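Local coordinates for carbohydrate-binding protein (Flavonifractor plautii, PDB 6N1B) that probably removes the acetyl group from the N-acetylgalactosamine of the blood group A antigen, a first step in converting A to O type blood, at residues A[326-340]-A[351-363]. Numbering follows the deposited sequence.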
loop_
_atom_site.group_PDB
_atom_site.type_symbol
_atom_site.label_atom_id
_atom_site.label_comp_id
_atom_site.label_asym_id
_atom_site.label_seq_id
_atom_site.Cartn_x
_atom_site.Cartn_y
_atom_site.Cartn_z
ATOM N N ASP A 326 -16.110 15.045 -11.679
ATOM C CA ASP A 326 -15.342 16.320 -11.599
ATOM C C ASP A 326 -15.687 17.047 -10.358
ATOM O O ASP A 326 -16.893 17.311 -10.066
ATOM C CB ASP A 326 -15.572 17.160 -12.841
ATOM C CG ASP A 326 -15.051 16.591 -14.057
ATOM O OD1 ASP A 326 -13.963 16.048 -14.146
ATOM O OD2 ASP A 326 -15.703 16.888 -15.076
ATOM N N GLY A 327 -14.642 17.469 -9.677
ATOM C CA GLY A 327 -14.751 18.198 -8.467
ATOM C C GLY A 327 -14.681 17.450 -7.196
ATOM O O GLY A 327 -14.564 18.057 -6.108
ATOM N N SER A 328 -14.763 16.124 -7.291
ATOM C CA SER A 328 -14.691 15.239 -6.097
ATOM C C SER A 328 -13.239 15.100 -5.684
ATOM O O SER A 328 -12.293 15.230 -6.501
ATOM C CB SER A 328 -15.291 13.897 -6.399
ATOM O OG SER A 328 -16.682 14.089 -6.508
ATOM N N TRP A 329 -13.010 14.690 -4.429
ATOM C CA TRP A 329 -11.638 14.541 -3.905
ATOM C C TRP A 329 -10.865 13.417 -4.628
ATOM O O TRP A 329 -9.629 13.401 -4.546
ATOM C CB TRP A 329 -11.650 14.291 -2.388
ATOM C CG TRP A 329 -12.191 12.972 -1.964
ATOM C CD1 TRP A 329 -13.518 12.619 -1.651
ATOM C CD2 TRP A 329 -11.443 11.745 -1.814
ATOM N NE1 TRP A 329 -13.621 11.315 -1.280
ATOM C CE2 TRP A 329 -12.379 10.757 -1.413
ATOM C CE3 TRP A 329 -10.096 11.392 -1.917
ATOM C CZ2 TRP A 329 -12.005 9.442 -1.163
ATOM C CZ3 TRP A 329 -9.700 10.125 -1.643
ATOM C CH2 TRP A 329 -10.651 9.146 -1.281
ATOM N N ASP A 330 -11.585 12.514 -5.305
ATOM C CA ASP A 330 -10.969 11.380 -6.017
ATOM C C ASP A 330 -11.171 11.525 -7.525
ATOM O O ASP A 330 -11.219 10.481 -8.196
ATOM C CB ASP A 330 -11.461 10.078 -5.450
ATOM C CG ASP A 330 -12.937 9.853 -5.580
ATOM O OD1 ASP A 330 -13.696 10.748 -6.087
ATOM O OD2 ASP A 330 -13.424 8.730 -5.303
ATOM N N ASP A 331 -11.251 12.740 -8.086
ATOM C CA ASP A 331 -11.598 12.902 -9.493
ATOM C C ASP A 331 -10.445 12.793 -10.481
ATOM O O ASP A 331 -10.751 12.757 -11.700
ATOM C CB ASP A 331 -12.345 14.209 -9.743
ATOM C CG ASP A 331 -11.429 15.405 -9.640
ATOM O OD1 ASP A 331 -10.276 15.386 -9.223
ATOM O OD2 ASP A 331 -12.022 16.549 -10.051
ATOM N N PHE A 332 -9.187 12.699 -10.030
ATOM C CA PHE A 332 -8.053 12.557 -10.969
ATOM C C PHE A 332 -7.718 11.135 -11.274
ATOM O O PHE A 332 -7.564 10.725 -12.452
ATOM C CB PHE A 332 -6.845 13.344 -10.551
ATOM C CG PHE A 332 -5.667 13.243 -11.529
ATOM C CD1 PHE A 332 -5.778 13.742 -12.797
ATOM C CD2 PHE A 332 -4.543 12.560 -11.178
ATOM C CE1 PHE A 332 -4.765 13.558 -13.708
ATOM C CE2 PHE A 332 -3.521 12.374 -12.143
ATOM C CZ PHE A 332 -3.632 12.921 -13.354
ATOM N N GLN A 333 -7.462 10.364 -10.229
ATOM C CA GLN A 333 -7.079 8.955 -10.374
ATOM C C GLN A 333 -7.349 8.242 -9.070
ATOM O O GLN A 333 -7.292 8.918 -8.007
ATOM C CB GLN A 333 -5.616 8.817 -10.787
ATOM C CG GLN A 333 -4.613 8.987 -9.704
ATOM C CD GLN A 333 -3.209 9.210 -10.191
ATOM O OE1 GLN A 333 -2.674 8.333 -11.081
ATOM N NE2 GLN A 333 -2.550 10.176 -9.736
ATOM N N ILE A 334 -7.570 6.914 -9.159
ATOM C CA ILE A 334 -7.472 6.111 -7.979
ATOM C C ILE A 334 -6.057 5.651 -7.823
ATOM O O ILE A 334 -5.428 5.191 -8.823
ATOM C CB ILE A 334 -8.450 4.942 -7.963
ATOM C CG1 ILE A 334 -9.888 5.384 -8.283
ATOM C CG2 ILE A 334 -8.365 4.193 -6.703
ATOM C CD1 ILE A 334 -10.443 6.381 -7.340
ATOM N N TYR A 335 -5.502 5.829 -6.636
ATOM C CA TYR A 335 -4.109 5.503 -6.347
ATOM C C TYR A 335 -4.054 4.189 -5.526
ATOM O O TYR A 335 -5.043 3.495 -5.382
ATOM C CB TYR A 335 -3.390 6.713 -5.658
ATOM C CG TYR A 335 -1.951 6.879 -6.076
ATOM C CD1 TYR A 335 -1.722 7.461 -7.366
ATOM C CD2 TYR A 335 -0.850 6.487 -5.361
ATOM C CE1 TYR A 335 -0.404 7.586 -7.843
ATOM C CE2 TYR A 335 0.441 6.574 -5.812
ATOM C CZ TYR A 335 0.640 7.150 -7.107
ATOM O OH TYR A 335 1.951 7.203 -7.616
ATOM N N ARG A 336 -2.856 3.849 -5.052
ATOM C CA ARG A 336 -2.688 2.561 -4.441
ATOM C C ARG A 336 -3.592 2.321 -3.289
ATOM O O ARG A 336 -3.791 3.216 -2.453
ATOM C CB ARG A 336 -1.202 2.412 -4.044
ATOM C CG ARG A 336 -0.812 0.965 -3.687
ATOM C CD ARG A 336 -1.005 0.510 -2.228
ATOM N NE ARG A 336 -0.256 -0.752 -2.071
ATOM C CZ ARG A 336 -0.172 -1.447 -0.929
ATOM N NH1 ARG A 336 -0.835 -1.072 0.146
ATOM N NH2 ARG A 336 0.492 -2.580 -0.927
ATOM N N SER A 337 -4.175 1.140 -3.224
ATOM C CA SER A 337 -5.222 0.827 -2.263
ATOM C C SER A 337 -4.864 -0.432 -1.504
ATOM O O SER A 337 -4.126 -1.305 -2.018
ATOM C CB SER A 337 -6.522 0.719 -3.001
ATOM O OG SER A 337 -6.815 1.985 -3.669
ATOM N N SER A 338 -5.343 -0.599 -0.287
ATOM C CA SER A 338 -5.145 -1.762 0.558
ATOM C C SER A 338 -6.482 -2.354 0.907
ATOM O O SER A 338 -7.447 -1.656 1.018
ATOM C CB SER A 338 -4.350 -1.324 1.779
ATOM O OG SER A 338 -4.109 -2.381 2.669
ATOM N N PHE A 339 -6.542 -3.660 1.122
ATOM C CA PHE A 339 -7.838 -4.259 1.429
ATOM C C PHE A 339 -7.723 -5.362 2.439
ATOM O O PHE A 339 -6.636 -5.968 2.654
ATOM C CB PHE A 339 -8.529 -4.769 0.174
ATOM C CG PHE A 339 -7.958 -6.006 -0.406
ATOM C CD1 PHE A 339 -6.735 -5.980 -1.133
ATOM C CD2 PHE A 339 -8.568 -7.158 -0.275
ATOM C CE1 PHE A 339 -6.252 -7.156 -1.673
ATOM C CE2 PHE A 339 -8.083 -8.388 -0.785
ATOM C CZ PHE A 339 -6.937 -8.336 -1.510
ATOM N N TYR A 340 -8.891 -5.664 2.997
ATOM C CA TYR A 340 -9.051 -6.881 3.852
ATOM C C TYR A 340 -10.356 -7.513 3.440
ATOM O O TYR A 340 -11.409 -6.835 3.332
ATOM C CB TYR A 340 -9.114 -6.496 5.321
ATOM C CG TYR A 340 -9.378 -7.575 6.297
ATOM C CD1 TYR A 340 -8.484 -8.662 6.382
ATOM C CD2 TYR A 340 -10.519 -7.610 7.043
ATOM C CE1 TYR A 340 -8.718 -9.707 7.298
ATOM C CE2 TYR A 340 -10.705 -8.660 8.004
ATOM C CZ TYR A 340 -9.840 -9.701 8.041
ATOM O OH TYR A 340 -10.046 -10.754 8.918
ATOM N N THR A 351 -16.952 -9.710 3.093
ATOM C CA THR A 351 -17.064 -8.318 2.763
ATOM C C THR A 351 -15.650 -7.816 2.363
ATOM O O THR A 351 -14.714 -8.001 3.083
ATOM C CB THR A 351 -17.586 -7.549 3.979
ATOM O OG1 THR A 351 -18.864 -8.025 4.382
ATOM C CG2 THR A 351 -17.701 -6.081 3.683
ATOM N N MET A 352 -15.615 -7.140 1.189
ATOM C CA MET A 352 -14.376 -6.512 0.708
ATOM C C MET A 352 -14.303 -5.116 1.358
ATOM O O MET A 352 -15.174 -4.263 1.057
ATOM C CB MET A 352 -14.387 -6.433 -0.776
ATOM C CG MET A 352 -14.047 -7.755 -1.344
ATOM S SD MET A 352 -12.380 -8.353 -1.296
ATOM C CE MET A 352 -11.595 -7.338 -2.519
ATOM N N ARG A 353 -13.264 -4.884 2.140
ATOM C CA ARG A 353 -12.999 -3.607 2.844
ATOM C C ARG A 353 -11.800 -2.982 2.187
ATOM O O ARG A 353 -10.734 -3.601 2.216
ATOM C CB ARG A 353 -12.833 -3.799 4.308
ATOM C CG ARG A 353 -14.048 -4.468 4.989
ATOM C CD ARG A 353 -13.908 -4.576 6.473
ATOM N NE ARG A 353 -13.875 -3.277 7.105
ATOM C CZ ARG A 353 -13.635 -3.132 8.398
ATOM N NH1 ARG A 353 -13.453 -4.136 9.168
ATOM N NH2 ARG A 353 -13.578 -1.873 8.962
ATOM N N VAL A 354 -11.944 -1.775 1.602
ATOM C CA VAL A 354 -10.900 -1.204 0.766
ATOM C C VAL A 354 -10.555 0.158 1.247
ATOM O O VAL A 354 -11.410 1.095 1.194
ATOM C CB VAL A 354 -11.244 -1.213 -0.723
ATOM C CG1 VAL A 354 -10.119 -0.637 -1.559
ATOM C CG2 VAL A 354 -11.655 -2.653 -1.160
ATOM N N TRP A 355 -9.350 0.404 1.687
ATOM C CA TRP A 355 -8.788 1.759 2.025
ATOM C C TRP A 355 -8.104 2.197 0.784
ATOM O O TRP A 355 -7.070 1.646 0.374
ATOM C CB TRP A 355 -7.894 1.675 3.251
ATOM C CG TRP A 355 -8.627 1.337 4.524
ATOM C CD1 TRP A 355 -9.055 2.251 5.423
ATOM C CD2 TRP A 355 -9.024 0.036 5.029
ATOM N NE1 TRP A 355 -9.732 1.577 6.424
ATOM C CE2 TRP A 355 -9.695 0.230 6.236
ATOM C CE3 TRP A 355 -8.850 -1.297 4.588
ATOM C CZ2 TRP A 355 -10.238 -0.817 6.951
ATOM C CZ3 TRP A 355 -9.344 -2.319 5.300
ATOM C CH2 TRP A 355 -10.053 -2.080 6.480
ATOM N N TYR A 356 -8.710 3.176 0.053
ATOM C CA TYR A 356 -8.193 3.625 -1.214
ATOM C C TYR A 356 -7.595 4.978 -1.145
ATOM O O TYR A 356 -8.193 5.886 -0.541
ATOM C CB TYR A 356 -9.232 3.525 -2.349
ATOM C CG TYR A 356 -10.326 4.578 -2.437
ATOM C CD1 TYR A 356 -11.517 4.425 -1.718
ATOM C CD2 TYR A 356 -10.222 5.593 -3.277
ATOM C CE1 TYR A 356 -12.587 5.341 -1.881
ATOM C CE2 TYR A 356 -11.259 6.478 -3.490
ATOM C CZ TYR A 356 -12.437 6.374 -2.842
ATOM O OH TYR A 356 -13.492 7.205 -3.020
ATOM N N SER A 357 -6.438 5.194 -1.728
ATOM C CA SER A 357 -5.947 6.541 -1.900
ATOM C C SER A 357 -6.327 7.083 -3.251
ATOM O O SER A 357 -6.654 6.290 -4.188
ATOM C CB SER A 357 -4.472 6.643 -1.572
ATOM O OG SER A 357 -3.624 5.952 -2.510
ATOM N N ALA A 358 -6.382 8.405 -3.362
ATOM C CA ALA A 358 -6.778 9.047 -4.618
ATOM C C ALA A 358 -6.275 10.478 -4.608
ATOM O O ALA A 358 -5.741 10.976 -3.629
ATOM C CB ALA A 358 -8.273 8.961 -4.833
ATOM N N LEU A 359 -6.444 11.115 -5.770
ATOM C CA LEU A 359 -6.040 12.528 -5.955
ATOM C C LEU A 359 -7.182 13.278 -6.637
ATOM O O LEU A 359 -7.883 12.713 -7.459
ATOM C CB LEU A 359 -4.786 12.639 -6.841
ATOM C CG LEU A 359 -3.480 12.151 -6.262
ATOM C CD1 LEU A 359 -3.319 10.646 -6.275
ATOM C CD2 LEU A 359 -2.346 12.798 -6.972
ATOM N N GLN A 360 -7.237 14.590 -6.274
ATOM C CA GLN A 360 -8.107 15.548 -6.913
ATOM C C GLN A 360 -7.286 16.386 -7.808
ATOM O O GLN A 360 -6.187 16.870 -7.454
ATOM C CB GLN A 360 -8.834 16.395 -5.867
ATOM C CG GLN A 360 -9.837 17.347 -6.513
ATOM C CD GLN A 360 -10.711 18.140 -5.558
ATOM O OE1 GLN A 360 -10.722 17.897 -4.347
ATOM N NE2 GLN A 360 -11.415 19.138 -6.155
ATOM N N LYS A 361 -7.789 16.635 -9.043
ATOM C CA LYS A 361 -7.101 17.491 -10.040
ATOM C C LYS A 361 -7.396 18.992 -9.869
ATOM O O LYS A 361 -8.405 19.397 -9.368
ATOM C CB LYS A 361 -7.403 17.071 -11.458
ATOM C CG LYS A 361 -8.891 17.063 -11.779
ATOM C CD LYS A 361 -9.123 16.631 -13.239
ATOM C CE LYS A 361 -10.482 16.040 -13.326
ATOM N NZ LYS A 361 -11.511 16.972 -12.986
ATOM N N ASP A 362 -6.460 19.776 -10.393
ATOM C CA ASP A 362 -6.753 21.196 -10.627
ATOM C C ASP A 362 -7.102 21.980 -9.380
ATOM O O ASP A 362 -7.997 22.814 -9.320
ATOM C CB ASP A 362 -7.778 21.409 -11.728
ATOM C CG ASP A 362 -7.333 20.832 -13.032
ATOM O OD1 ASP A 362 -6.184 21.006 -13.445
ATOM O OD2 ASP A 362 -8.189 20.219 -13.634
ATOM N N THR A 363 -6.354 21.729 -8.307
ATOM C CA THR A 363 -6.758 22.176 -6.985
ATOM C C THR A 363 -6.048 23.497 -6.485
ATOM O O THR A 363 -6.416 23.989 -5.406
ATOM C CB THR A 363 -6.519 21.122 -5.925
ATOM O OG1 THR A 363 -5.209 20.571 -6.040
ATOM C CG2 THR A 363 -7.551 20.021 -5.997
HETATM O O HOH W 1 -11.155 18.931 -9.181
#
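The six-membered ring of Trp329 and the ring of Tyr356 lie with planes 28° apart but slid sidelong, so they overlap little and meet mainly where Trp329 CH2 comes 3.5 Å from Tyr356 CE2. One face of the Trp329 indole is covered by CB of Asp330, while Ala358 CB approaches the same ring obliquely. Asp330 OD2 sits at the edge of the Tyr356 ring and accepts a hydrogen bond from Tyr356 OH, which lies 2.7 Å from OD2 and above the carboxylate plane; Lys31 gives that oxygen a salt bridge as well. The Trp355 indole presents its edge to Ser338 O, with CH2 resting on a face of the Arg353 guanidinium, whose NE hydrogen-bonds to Tyr391 OH. At the edge of the Tyr335 ring is Ser357 OG, and Leu359 CD1 packs obliquely on Tyr335 CD1.

Trp329 and Asp330 come from the type I turn before strand 333-340; the other rings belong to an antiparallel beta hairpin, in which 333-340 edges a four-stranded sheet and 351-361 runs inside it against 385-395. A beta bulge between Ile334 and Ser337 shifts the register by one. There the backbone bond from Ser357 N to Arg336 O is weak at 3.4 Å, but Ser357 OG, set between its own N and carbonyl carbon (chi1 68°), reaches the same oxygen at 2.7 Å. Within the bulge, Tyr335 touches the alpha-D-galactopyranose of the bound glycan. Arg336 hydrogen-bonds through NH1 to Asp56 and through NH2 to Asp122, both of a calcium site.

Lys361 is gripped twice by Asp331, Lys361 N using the syn lone pair of OD1 at 2.8 Å and Lys361 NZ standing over OD2 at 3.0 Å. Gly327 N reaches OD2 from the opposite face. Asp326 OD1 adds a second salt bridge to Lys361 NZ.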